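PDB 3G5S: methylenetetrahydrofolate--tRNA-(uracil-5-)-methyltransferase trmFO from Thermus thermophilus, which is a folate- and FAD-dependent tRNA methyltransferase that probably forms the 5-methyluridine at position 54 of tRNAs. Local coordinates for residues 131-136 with 335-340; 158-163 with 304-309; 310-315 with 390-395; 319-324 with 378-383. All coordinates share one frame; numbering follows the deposited sequence.

Contact 1 (131-136 with 335-340). With FAD (flavin-adenine dinucleotide), chain B.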
# COMPACT_ATOMS: atom_id res chain seq x y z
N LEU A 131 11.49 0.79 11.85
CA LEU A 131 11.51 2.05 11.10
C LEU A 131 10.12 2.33 10.52
O LEU A 131 9.57 1.52 9.80
CB LEU A 131 12.53 1.99 9.97
CG LEU A 131 13.96 1.67 10.40
CD1 LEU A 131 14.83 1.59 9.17
CD2 LEU A 131 14.50 2.69 11.39
N ALA A 132 9.58 3.50 10.85
CA ALA A 132 8.20 3.84 10.49
C ALA A 132 8.08 5.33 10.18
O ALA A 132 7.24 6.04 10.73
CB ALA A 132 7.24 3.43 11.62
N THR A 133 8.94 5.81 9.29
CA THR A 133 9.12 7.24 9.10
C THR A 133 8.27 7.86 7.99
O THR A 133 8.30 9.07 7.80
CB THR A 133 10.62 7.56 8.93
OG1 THR A 133 11.20 6.61 8.04
CG2 THR A 133 11.32 7.46 10.27
N GLY A 134 7.51 7.04 7.28
CA GLY A 134 6.44 7.53 6.44
C GLY A 134 6.83 8.07 5.08
O GLY A 134 7.99 8.01 4.67
N PRO A 135 5.85 8.61 4.36
CA PRO A 135 6.09 9.12 3.01
C PRO A 135 7.07 10.29 2.98
O PRO A 135 7.69 10.52 1.95
CB PRO A 135 4.71 9.59 2.56
CG PRO A 135 3.95 9.83 3.81
CD PRO A 135 4.46 8.85 4.81
N LEU A 136 7.20 11.00 4.09
CA LEU A 136 8.09 12.15 4.18
C LEU A 136 9.23 11.86 5.17
O LEU A 136 9.67 12.72 5.92
CB LEU A 136 7.30 13.40 4.54
CG LEU A 136 6.19 13.73 3.53
CD1 LEU A 136 5.28 14.84 4.02
CD2 LEU A 136 6.78 14.07 2.17
N GLY A 335 4.46 0.80 7.73
CA GLY A 335 3.84 1.97 7.15
C GLY A 335 4.28 2.20 5.73
O GLY A 335 4.72 1.29 5.03
N VAL A 336 4.13 3.44 5.27
CA VAL A 336 4.48 3.78 3.90
C VAL A 336 5.94 3.42 3.58
O VAL A 336 6.24 2.99 2.47
CB VAL A 336 4.20 5.27 3.65
CG1 VAL A 336 4.90 5.75 2.37
CG2 VAL A 336 2.70 5.48 3.56
N LEU A 337 6.84 3.57 4.55
CA LEU A 337 8.22 3.21 4.29
C LEU A 337 8.36 1.75 3.81
O LEU A 337 9.23 1.43 2.99
CB LEU A 337 9.07 3.44 5.54
CG LEU A 337 10.57 3.18 5.37
CD1 LEU A 337 11.20 4.21 4.42
CD2 LEU A 337 11.27 3.19 6.72
N ALA A 338 7.51 0.87 4.33
CA ALA A 338 7.53 -0.55 3.97
C ALA A 338 6.83 -0.87 2.66
O ALA A 338 6.82 -2.03 2.23
CB ALA A 338 6.91 -1.39 5.09
N GLY A 339 6.21 0.12 2.02
CA GLY A 339 5.57 -0.11 0.74
C GLY A 339 4.06 -0.23 0.75
O GLY A 339 3.49 -0.67 -0.25
N VAL A 340 3.41 0.15 1.84
CA VAL A 340 1.95 0.22 1.85
C VAL A 340 1.48 1.66 1.68
O VAL A 340 2.28 2.60 1.69
CB VAL A 340 1.30 -0.44 3.09
CG1 VAL A 340 1.73 -1.89 3.20
CG2 VAL A 340 1.57 0.34 4.37
PA FAD B . 3.44 9.04 9.02
O1A FAD B . 3.78 10.19 8.11
O2A FAD B . 2.06 8.99 9.61
O5B FAD B . 4.47 8.96 10.24
C5B FAD B . 5.86 9.07 10.04
C4B FAD B . 6.43 9.80 11.23
O4B FAD B . 7.85 9.76 11.18
C3B FAD B . 6.05 11.28 11.23
O3B FAD B . 5.49 11.66 12.47
C2B FAD B . 7.37 12.01 10.96
O2B FAD B . 7.48 13.28 11.58
C1B FAD B . 8.38 11.03 11.53
N9A FAD B . 9.75 11.06 10.99
C8A FAD B . 10.12 11.06 9.67
N7A FAD B . 11.47 10.97 9.61
C5A FAD B . 11.95 10.90 10.88
C6A FAD B . 13.22 10.80 11.42
N6A FAD B . 14.30 10.57 10.66
N1A FAD B . 13.36 10.74 12.78
C2A FAD B . 12.27 10.81 13.61
N3A FAD B . 10.99 10.91 13.09
C4A FAD B . 10.87 10.96 11.75
N1 FAD B . -3.58 8.10 3.57
C2 FAD B . -4.91 7.80 3.57
O2 FAD B . -5.30 6.68 3.89
N3 FAD B . -5.83 8.77 3.21
C4 FAD B . -5.45 10.05 2.85
O4 FAD B . -6.30 10.89 2.53
C4X FAD B . -4.09 10.34 2.85
N5 FAD B . -3.64 11.60 2.49
C5X FAD B . -2.29 11.87 2.50
C6 FAD B . -1.85 13.14 2.15
C7 FAD B . -0.50 13.45 2.15
C7M FAD B . -0.03 14.83 1.76
C8 FAD B . 0.42 12.47 2.51
C8M FAD B . 1.89 12.79 2.51
C9 FAD B . -0.01 11.20 2.87
C9A FAD B . -1.37 10.89 2.87
N10 FAD B . -1.80 9.61 3.21
C10 FAD B . -3.16 9.36 3.21
C1' FAD B . -0.89 8.43 2.96
C2' FAD B . -0.55 7.62 4.22
O2' FAD B . -1.55 6.66 4.53
C3' FAD B . -0.27 8.51 5.43
O3' FAD B . 0.89 9.26 5.11
C4' FAD B . -0.04 7.73 6.72
O4' FAD B . -0.01 8.66 7.78
C5' FAD B . 1.24 6.90 6.67
O5' FAD B . 1.55 6.43 7.96
P FAD B . 3.08 6.24 8.39
O1P FAD B . 3.79 5.36 7.42
O2P FAD B . 3.08 5.84 9.83
O3P FAD B . 3.72 7.70 8.19
O HOH W 1 6.39 4.45 7.39
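Leu337 reaches into the bend of segment 131-136 through a single methyl group, its CD2, which lies 3.7 Å from Leu131 CB and equally close to Thr133 OG1. CG of Leu337 is anti to its backbone N (chi1 -176°), and the side chain runs next to that of Thr133, pointing the same way. Beyond it, Val336 CB and CG1 pack on Pro135, with Val336 CB 3.8 Å from Pro135 CD. No direct hydrogen bond joins the two segments. A water does so instead, accepting from Gly134 N (2.8 Å) and Leu337 N (3.0 Å) and donating to O1P of FAD. The same phosphate oxygen accepts from Val336 N at 2.9 Å. Gly134 CA lies 3.2 Å from FAD O3P, and a side chain on either Gly134 or Gly335 would run into the diphosphate. On the adenine side, Thr133 CG2 meets FAD C5A at 3.6 Å, while its OG1 is hydrogen-bonded to Thr137. Further out, helix 139-149 backs Leu131 and Leu337 through Leu145. Two glycine-bearing loops, each following a parallel strand (129-131 and 331-333), thus close on the diphosphate, as expected of a Rossmann-type FAD-binding fold.

Contact 2 (158-163 with 304-309). With GSH (glutathione), chain C.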
# COMPACT_ATOMS: atom_id res chain seq x y z
N ASP A 158 5.97 7.56 -6.14
CA ASP A 158 5.39 6.26 -6.54
C ASP A 158 5.07 6.03 -8.03
O ASP A 158 5.51 5.03 -8.61
CB ASP A 158 4.19 5.88 -5.65
CG ASP A 158 3.24 7.03 -5.41
OD1 ASP A 158 3.19 7.96 -6.24
OD2 ASP A 158 2.53 6.98 -4.38
N ALA A 159 4.30 6.91 -8.65
CA ALA A 159 4.01 6.79 -10.08
C ALA A 159 3.41 5.43 -10.43
O ALA A 159 3.87 4.74 -11.34
CB ALA A 159 5.26 7.05 -10.91
N ALA A 160 2.37 5.05 -9.71
CA ALA A 160 1.68 3.79 -9.91
C ALA A 160 0.69 3.88 -11.06
O ALA A 160 0.00 4.88 -11.22
CB ALA A 160 0.98 3.38 -8.64
N SER A 161 0.62 2.81 -11.83
CA SER A 161 -0.44 2.67 -12.81
C SER A 161 -1.57 1.83 -12.21
O SER A 161 -1.41 1.18 -11.18
CB SER A 161 0.09 2.02 -14.08
OG SER A 161 0.41 0.67 -13.83
N PRO A 162 -2.74 1.86 -12.85
CA PRO A 162 -3.85 1.05 -12.33
C PRO A 162 -3.58 -0.45 -12.45
O PRO A 162 -2.90 -0.89 -13.38
CB PRO A 162 -5.02 1.43 -13.25
CG PRO A 162 -4.60 2.70 -13.91
CD PRO A 162 -3.13 2.64 -14.03
N ILE A 163 -4.14 -1.21 -11.51
CA ILE A 163 -4.04 -2.66 -11.49
C ILE A 163 -5.44 -3.24 -11.56
O ILE A 163 -6.33 -2.79 -10.83
CB ILE A 163 -3.36 -3.15 -10.20
CG1 ILE A 163 -1.98 -2.50 -10.06
CG2 ILE A 163 -3.27 -4.66 -10.17
CD1 ILE A 163 -1.22 -2.93 -8.82
N TYR A 304 -5.88 1.82 -7.85
CA TYR A 304 -5.86 2.93 -8.80
C TYR A 304 -4.48 3.57 -8.91
O TYR A 304 -3.69 3.54 -7.97
CB TYR A 304 -6.91 3.97 -8.41
CG TYR A 304 -8.31 3.55 -8.78
CD1 TYR A 304 -8.80 3.79 -10.06
CD2 TYR A 304 -9.14 2.89 -7.88
CE1 TYR A 304 -10.06 3.40 -10.43
CE2 TYR A 304 -10.42 2.50 -8.24
CZ TYR A 304 -10.87 2.76 -9.52
OH TYR A 304 -12.14 2.39 -9.90
N GLY A 305 -4.19 4.15 -10.07
CA GLY A 305 -2.91 4.83 -10.26
C GLY A 305 -2.82 6.12 -9.47
O GLY A 305 -3.83 6.78 -9.23
N VAL A 306 -1.60 6.46 -9.07
CA VAL A 306 -1.34 7.69 -8.34
C VAL A 306 0.06 8.20 -8.67
O VAL A 306 0.93 7.43 -9.08
CB VAL A 306 -1.43 7.51 -6.81
CG1 VAL A 306 -2.84 7.11 -6.41
CG2 VAL A 306 -0.39 6.51 -6.32
N MSE A 307 0.26 9.50 -8.48
CA MSE A 307 1.53 10.17 -8.73
C MSE A 307 1.80 11.12 -7.59
O MSE A 307 1.28 12.23 -7.58
CB MSE A 307 1.43 11.06 -9.98
CG MSE A 307 1.29 10.37 -11.31
SE MSE A 307 2.99 10.08 -12.23
CE MSE A 307 3.88 11.78 -11.90
N HIS A 308 2.61 10.72 -6.62
CA HIS A 308 2.97 11.69 -5.61
C HIS A 308 4.30 11.44 -4.94
O HIS A 308 4.91 10.38 -5.07
CB HIS A 308 1.86 11.88 -4.56
CG HIS A 308 1.26 10.61 -4.05
ND1 HIS A 308 1.98 9.69 -3.32
CD2 HIS A 308 0.00 10.12 -4.15
CE1 HIS A 308 1.18 8.68 -2.99
NE2 HIS A 308 -0.01 8.91 -3.49
N ARG A 309 4.75 12.47 -4.23
CA ARG A 309 5.91 12.39 -3.38
C ARG A 309 5.64 11.35 -2.29
O ARG A 309 4.64 11.44 -1.57
CB ARG A 309 6.16 13.76 -2.76
CG ARG A 309 7.17 13.78 -1.65
CD ARG A 309 8.58 13.81 -2.19
NE ARG A 309 9.52 13.92 -1.09
CZ ARG A 309 10.01 12.88 -0.43
NH1 ARG A 309 9.67 11.65 -0.78
NH2 ARG A 309 10.85 13.07 0.58
N1 GSH C . 8.45 4.62 -8.08
CA1 GSH C . 9.58 3.73 -8.32
C1 GSH C . 10.86 4.48 -8.63
O11 GSH C . 10.87 5.87 -8.51
O12 GSH C . 11.89 3.89 -8.67
CB1 GSH C . 9.29 2.63 -9.34
CG1 GSH C . 9.43 2.97 -10.82
CD1 GSH C . 8.41 3.92 -11.44
OE1 GSH C . 7.64 4.55 -10.80
N2 GSH C . 8.39 3.99 -12.88
CA2 GSH C . 7.40 4.77 -13.55
C2 GSH C . 6.34 3.90 -14.22
O2 GSH C . 6.53 3.44 -15.29
CB2 GSH C . 8.13 5.66 -14.55
SG2 GSH C . 7.14 6.92 -15.38
N3 GSH C . 4.98 4.04 -13.73
CA3 GSH C . 3.90 3.38 -14.43
C3 GSH C . 3.83 1.88 -14.20
O31 GSH C . 3.48 1.12 -15.05
O32 GSH C . 4.47 1.42 -13.06
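Asp158 hydrogen-bonds the main chain of His308 on two levels, through its own backbone N and through its carboxylate, here in one of two modelled conformers. From CB the side chain turns toward segment 304-309, with CG between the backbone N and the carbonyl carbon (chi1 45°). OD1 then accepts two amides: His308 N on its syn side at 2.8 Å, in a fairly straight bond (164°), and Ala159 N on its anti side at 2.9 Å. OD1 also lies over one face of the His308 imidazole, off its centre. OD2, the other tip, lies 3.5 Å from Val306 CG2; its very close approach to the imidazole is doubtful, given the alternate conformer. An alanine in place of His308 would probably keep the backbone bonds to Asp158 but open a gap beside the carboxylate where the ring now lies.

Along the rest of the pair, Asp158 N donates to His308 O at 3.2 Å and Ala160 N to Val306 O at 2.9 Å, while the return bond from Val306 N to Ala160 O is weak. A side chain on Gly305 would strike Ala160 O. Ala159 CB touches the selenium of selenomethionine Met307 at 4.0 Å. The two segments, about 160° apart in direction, are linkers between the small sheet of 154-155 and 309-313 and the sheet holding 163-165 and 301-303. Asp158 O and Ala159 O accept from N1 and N3 of glutathione, respectively, N3 at 2.7 Å from Ala159 O. Peptide groups supply these bonds, which implies that the ligand's fit here probably depends on the course of the main chain.

Contact 3 (310-315 with 390-395). With GSH (glutathione), chain C; EDO (1,2-ethanediol), chain F.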
# COMPACT_ATOMS: atom_id res chain seq x y z
N ASN A 310 6.52 10.37 -2.19
CA ASN A 310 6.28 9.21 -1.34
C ASN A 310 7.57 8.40 -1.23
O ASN A 310 7.93 7.69 -2.15
CB ASN A 310 5.17 8.34 -1.97
CG ASN A 310 4.69 7.21 -1.06
OD1 ASN A 310 3.79 7.39 -0.24
ND2 ASN A 310 5.25 6.01 -1.25
N THR A 311 8.26 8.52 -0.10
CA THR A 311 9.45 7.71 0.15
C THR A 311 9.06 6.32 0.60
O THR A 311 8.29 6.16 1.55
CB THR A 311 10.34 8.36 1.19
OG1 THR A 311 10.84 9.59 0.66
CG2 THR A 311 11.51 7.47 1.52
N TYR A 312 9.60 5.31 -0.07
CA TYR A 312 9.33 3.93 0.30
C TYR A 312 10.42 2.99 -0.20
O TYR A 312 11.16 3.30 -1.13
CB TYR A 312 7.94 3.49 -0.21
CG TYR A 312 7.85 3.33 -1.71
CD1 TYR A 312 7.74 4.43 -2.55
CD2 TYR A 312 7.87 2.07 -2.30
CE1 TYR A 312 7.67 4.28 -3.93
CE2 TYR A 312 7.79 1.91 -3.67
CZ TYR A 312 7.69 3.03 -4.49
OH TYR A 312 7.62 2.90 -5.86
N LEU A 313 10.49 1.84 0.44
CA LEU A 313 11.45 0.80 0.12
C LEU A 313 10.92 -0.23 -0.87
O LEU A 313 9.71 -0.46 -0.97
CB LEU A 313 11.83 0.05 1.40
CG LEU A 313 12.54 0.91 2.45
CD1 LEU A 313 12.58 0.16 3.76
CD2 LEU A 313 13.95 1.28 1.99
N ASN A 314 11.85 -0.87 -1.57
CA ASN A 314 11.51 -2.00 -2.41
C ASN A 314 11.29 -3.20 -1.51
O ASN A 314 12.22 -3.95 -1.20
CB ASN A 314 12.61 -2.27 -3.43
CG ASN A 314 12.14 -3.20 -4.52
OD1 ASN A 314 11.60 -4.26 -4.23
ND2 ASN A 314 12.31 -2.79 -5.77
N ALA A 315 10.05 -3.36 -1.07
CA ALA A 315 9.73 -4.42 -0.12
C ALA A 315 10.08 -5.82 -0.65
O ALA A 315 10.67 -6.61 0.08
CB ALA A 315 8.28 -4.34 0.33
N PHE A 390 8.76 -1.78 -8.37
CA PHE A 390 7.80 -1.99 -7.29
C PHE A 390 7.17 -0.68 -6.83
O PHE A 390 7.89 0.30 -6.59
CB PHE A 390 8.46 -2.69 -6.10
CG PHE A 390 7.58 -2.77 -4.89
CD1 PHE A 390 6.56 -3.70 -4.83
CD2 PHE A 390 7.77 -1.91 -3.82
CE1 PHE A 390 5.74 -3.76 -3.72
CE2 PHE A 390 6.96 -1.97 -2.72
CZ PHE A 390 5.93 -2.90 -2.67
N GLN A 391 5.84 -0.68 -6.73
CA GLN A 391 5.02 0.45 -6.28
C GLN A 391 4.27 0.07 -5.00
O GLN A 391 4.07 -1.11 -4.72
CB GLN A 391 3.99 0.83 -7.36
CG GLN A 391 4.57 1.33 -8.67
CD GLN A 391 5.33 2.63 -8.50
OE1 GLN A 391 4.82 3.60 -7.94
NE2 GLN A 391 6.56 2.65 -8.98
N PRO A 392 3.82 1.08 -4.23
CA PRO A 392 3.11 0.76 -2.97
C PRO A 392 1.74 0.13 -3.17
O PRO A 392 1.12 0.27 -4.23
CB PRO A 392 2.96 2.13 -2.30
CG PRO A 392 4.02 3.01 -2.96
CD PRO A 392 4.07 2.52 -4.38
N MSE A 393 1.27 -0.54 -2.13
CA MSE A 393 0.01 -1.28 -2.17
C MSE A 393 -0.91 -0.89 -1.02
O MSE A 393 -0.46 -0.72 0.12
CB MSE A 393 0.31 -2.77 -2.12
CG MSE A 393 -0.91 -3.67 -2.25
SE MSE A 393 -2.00 -3.26 -3.82
CE MSE A 393 -0.61 -3.32 -5.16
N TYR A 394 -2.20 -0.75 -1.34
CA TYR A 394 -3.23 -0.61 -0.32
C TYR A 394 -4.14 -1.83 -0.30
O TYR A 394 -4.08 -2.67 -1.21
CB TYR A 394 -3.99 0.70 -0.45
CG TYR A 394 -4.76 0.96 -1.74
CD1 TYR A 394 -4.35 1.93 -2.64
CD2 TYR A 394 -5.96 0.30 -2.00
CE1 TYR A 394 -5.08 2.21 -3.78
CE2 TYR A 394 -6.70 0.57 -3.15
CZ TYR A 394 -6.25 1.53 -4.04
OH TYR A 394 -6.96 1.83 -5.18
N ALA A 395 -4.97 -1.94 0.73
CA ALA A 395 -5.83 -3.11 0.89
C ALA A 395 -6.85 -3.21 -0.25
O ALA A 395 -7.51 -2.23 -0.58
CB ALA A 395 -6.55 -3.05 2.21
N1 GSH C . 8.45 4.62 -8.08
CA1 GSH C . 9.58 3.73 -8.32
C1 GSH C . 10.86 4.48 -8.63
O11 GSH C . 10.87 5.87 -8.51
O12 GSH C . 11.89 3.89 -8.67
CB1 GSH C . 9.29 2.63 -9.34
CG1 GSH C . 9.43 2.97 -10.82
CD1 GSH C . 8.41 3.92 -11.44
OE1 GSH C . 7.64 4.55 -10.80
N2 GSH C . 8.39 3.99 -12.88
CA2 GSH C . 7.40 4.77 -13.55
C2 GSH C . 6.34 3.90 -14.22
O2 GSH C . 6.53 3.44 -15.29
CB2 GSH C . 8.13 5.66 -14.55
SG2 GSH C . 7.14 6.92 -15.38
N3 GSH C . 4.98 4.04 -13.73
CA3 GSH C . 3.90 3.38 -14.43
C3 GSH C . 3.83 1.88 -14.20
O31 GSH C . 3.48 1.12 -15.05
O32 GSH C . 4.47 1.42 -13.06
C1 EDO F . 11.01 0.93 -5.31
O1 EDO F . 10.62 0.61 -6.65
C2 EDO F . 12.49 1.28 -5.31
O2 EDO F . 13.23 0.13 -5.75
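Pro392 sits squarely on the Tyr312 ring in a CH-pi contact: its CG lies 3.8 Å from the ring centroid and 1° off the normal. Tyr312 belongs to strand 309-313, which pairs antiparallel with strand 154-155, and the tyrosine's first side-chain bond points toward the loop of 390-395, with CG between its backbone N and carbonyl carbon (chi1 71°). Phe390 extends the apolar centre, its CD2 3.8 Å from Tyr312 CE2 and its CE2 and CZ against Ala315 CB. The two aromatic side chains cross at a slant. At the end of the strand Asn314 takes the N-cap of helix 315-318: its OD1 accepts from Arg317 N, and its ND2 donates to Pro387 O and, at 3.1 Å, to O2 of a bound ethanediol. Amide and phenylalanine ring are inclined by 32°, with Asn314 ND2 3.9 Å from Phe390 CB.

The polar edge faces the glutathione pocket. N1 of the ligand donates to Tyr312 OH at 2.9 Å, and O1 of the ethanediol donates to Phe390 O. A phenylalanine in place of Tyr312 would probably retain the proline contact but cost Phe390 O one donor and the glutathione amine one acceptor. Tyr312 OH itself donates to Phe390 O at 2.7 Å, in the carbonyl plane and on a lone pair.

Contact 4 (319-324 with 378-383)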
# COMPACT_ATOMS: atom_id res chain seq x y z
N LEU A 319 12.38 -6.97 2.25
CA LEU A 319 11.59 -7.38 3.41
C LEU A 319 10.96 -8.76 3.27
O LEU A 319 10.53 -9.15 2.18
CB LEU A 319 10.45 -6.37 3.68
CG LEU A 319 10.85 -4.91 3.88
CD1 LEU A 319 9.62 -4.03 4.05
CD2 LEU A 319 11.78 -4.75 5.08
N GLY A 320 10.89 -9.48 4.38
CA GLY A 320 10.06 -10.67 4.45
C GLY A 320 8.62 -10.31 4.78
O GLY A 320 8.30 -9.16 5.11
N GLU A 321 7.73 -11.30 4.72
CA GLU A 321 6.32 -11.08 5.04
C GLU A 321 6.12 -10.75 6.52
O GLU A 321 5.06 -10.29 6.93
CB GLU A 321 5.47 -12.28 4.64
CG GLU A 321 5.66 -13.52 5.50
CD GLU A 321 6.88 -14.33 5.12
OE1 GLU A 321 7.52 -14.00 4.11
OE2 GLU A 321 7.19 -15.29 5.85
N THR A 322 7.16 -11.00 7.31
CA THR A 322 7.22 -10.66 8.73
C THR A 322 7.53 -9.17 8.95
O THR A 322 7.48 -8.69 10.09
CB THR A 322 8.35 -11.43 9.36
OG1 THR A 322 9.53 -11.12 8.62
CG2 THR A 322 8.08 -12.96 9.30
N LEU A 323 7.89 -8.48 7.86
CA LEU A 323 8.35 -7.08 7.86
C LEU A 323 9.77 -6.89 8.41
O LEU A 323 10.25 -5.76 8.54
CB LEU A 323 7.35 -6.13 8.53
CG LEU A 323 5.96 -6.14 7.88
CD1 LEU A 323 5.01 -5.28 8.67
CD2 LEU A 323 6.04 -5.68 6.42
N GLU A 324 10.44 -8.00 8.69
CA GLU A 324 11.86 -7.96 9.04
C GLU A 324 12.70 -7.87 7.78
O GLU A 324 12.42 -8.54 6.78
CB GLU A 324 12.22 -9.22 9.83
CG GLU A 324 13.58 -9.18 10.50
CD GLU A 324 13.86 -10.40 11.37
OE1 GLU A 324 13.16 -11.43 11.26
OE2 GLU A 324 14.82 -10.32 12.17
N LEU A 378 -1.79 -8.52 2.42
CA LEU A 378 -1.00 -7.33 2.19
C LEU A 378 0.51 -7.58 2.39
O LEU A 378 1.31 -7.26 1.52
CB LEU A 378 -1.49 -6.23 3.10
CG LEU A 378 -0.84 -4.86 2.92
CD1 LEU A 378 -1.01 -4.32 1.51
CD2 LEU A 378 -1.42 -3.91 3.94
N VAL A 379 0.89 -8.17 3.52
CA VAL A 379 2.31 -8.35 3.78
C VAL A 379 2.92 -9.43 2.91
O VAL A 379 4.10 -9.36 2.56
CB VAL A 379 2.64 -8.55 5.29
CG1 VAL A 379 2.17 -7.34 6.07
CG2 VAL A 379 2.04 -9.85 5.83
N ARG A 380 2.13 -10.43 2.54
CA ARG A 380 2.63 -11.45 1.65
C ARG A 380 2.85 -10.89 0.24
O ARG A 380 3.80 -11.28 -0.44
CB ARG A 380 1.78 -12.74 1.73
CG ARG A 380 1.89 -13.39 3.11
CD ARG A 380 0.96 -14.58 3.31
NE ARG A 380 0.99 -15.01 4.70
CZ ARG A 380 1.90 -15.84 5.22
NH1 ARG A 380 2.84 -16.36 4.45
NH2 ARG A 380 1.85 -16.15 6.51
N TYR A 381 2.01 -9.94 -0.17
CA TYR A 381 2.24 -9.20 -1.42
C TYR A 381 3.54 -8.39 -1.34
O TYR A 381 4.36 -8.43 -2.26
CB TYR A 381 1.04 -8.28 -1.74
CG TYR A 381 1.23 -7.48 -3.01
CD1 TYR A 381 0.79 -7.97 -4.23
CD2 TYR A 381 1.84 -6.23 -2.99
CE1 TYR A 381 0.96 -7.24 -5.40
CE2 TYR A 381 2.03 -5.50 -4.16
CZ TYR A 381 1.57 -6.01 -5.36
OH TYR A 381 1.72 -5.32 -6.55
N LEU A 382 3.75 -7.66 -0.25
CA LEU A 382 4.98 -6.88 -0.08
C LEU A 382 6.21 -7.74 -0.29
O LEU A 382 7.19 -7.31 -0.91
CB LEU A 382 5.04 -6.24 1.31
CG LEU A 382 4.00 -5.17 1.64
CD1 LEU A 382 4.22 -4.66 3.06
CD2 LEU A 382 4.01 -4.02 0.63
N ALA A 383 6.17 -8.97 0.22
CA ALA A 383 7.34 -9.84 0.20
C ALA A 383 7.55 -10.53 -1.14
O ALA A 383 8.67 -10.92 -1.44
CB ALA A 383 7.24 -10.87 1.32
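The type I turn from Gly320 to Leu323, between helix 315-318 and strand 324-325, lies against helix 374-384, the backbones coming nearest at Glu321 and Val379, whose CA atoms are 5.0 Å apart. Ala383 presents its CB to the start of the turn, 3.5 Å from Glu321 N and 3.8 Å from Gly320 C, so a lone methyl group packs directly on the peptide chain. One helical turn earlier, Val379 meets the next carbonyl along, with CG2 3.2 Å from Glu321 O. Leu323, the last residue of the turn, sets its CD2 against two helix residues, at 4.0 Å from Leu382 CD1 and 4.2 Å from Val379 CG1.

Glu321 has CG between its backbone N and carbonyl carbon (chi1 71°) and bends at chi2 (-81°). Its CB meets Arg380 CG at 4.0 Å, and its CG lies over one face of the guanidinium, nearest NH1. Carboxylate and guanidinium planes are 23° apart, but the charged atoms do not touch: Glu321 OE2 stays 4.7 Å from Arg380 NH1. The arginine is tied elsewhere, NE donating to Pro369 O and NH2 weakly to Ala368 O. Helix 343-361 touches both parts: Asn356 donates to Thr322 O, Thr349 packs on Leu323 and Leu352 on Val379.

No hydrogen bond crosses between turn and helix. Their association therefore probably rests mainly on apolar contacts, methyl groups of the helix against the turn's main chain and against Leu323, with at most a modest attraction added by the separated charges of Glu321 and Arg380.

Contact 3 lies at the middle of the set, its centre 8 Å from that of contact 1, 10 Å from contact 2 and 11 Å from contact 4. Two probable backbone hydrogen bonds tie it to contact 1, Leu313 N with Leu337 O and Met393 N with Gly339 O, both at 2.9 Å. Contacts 2 and 3 both line the glutathione pocket, whereas contact 1 holds the FAD diphosphate; the centres of contacts 1 and 2 are 16 Å apart. Contact 4 touches neither ligand but packs on contacts 1 and 3 through Leu382, whose CD1 lies 3.7 Å from Val340 CG1 and whose CD2 lies 4.0 Å from Phe390 CZ.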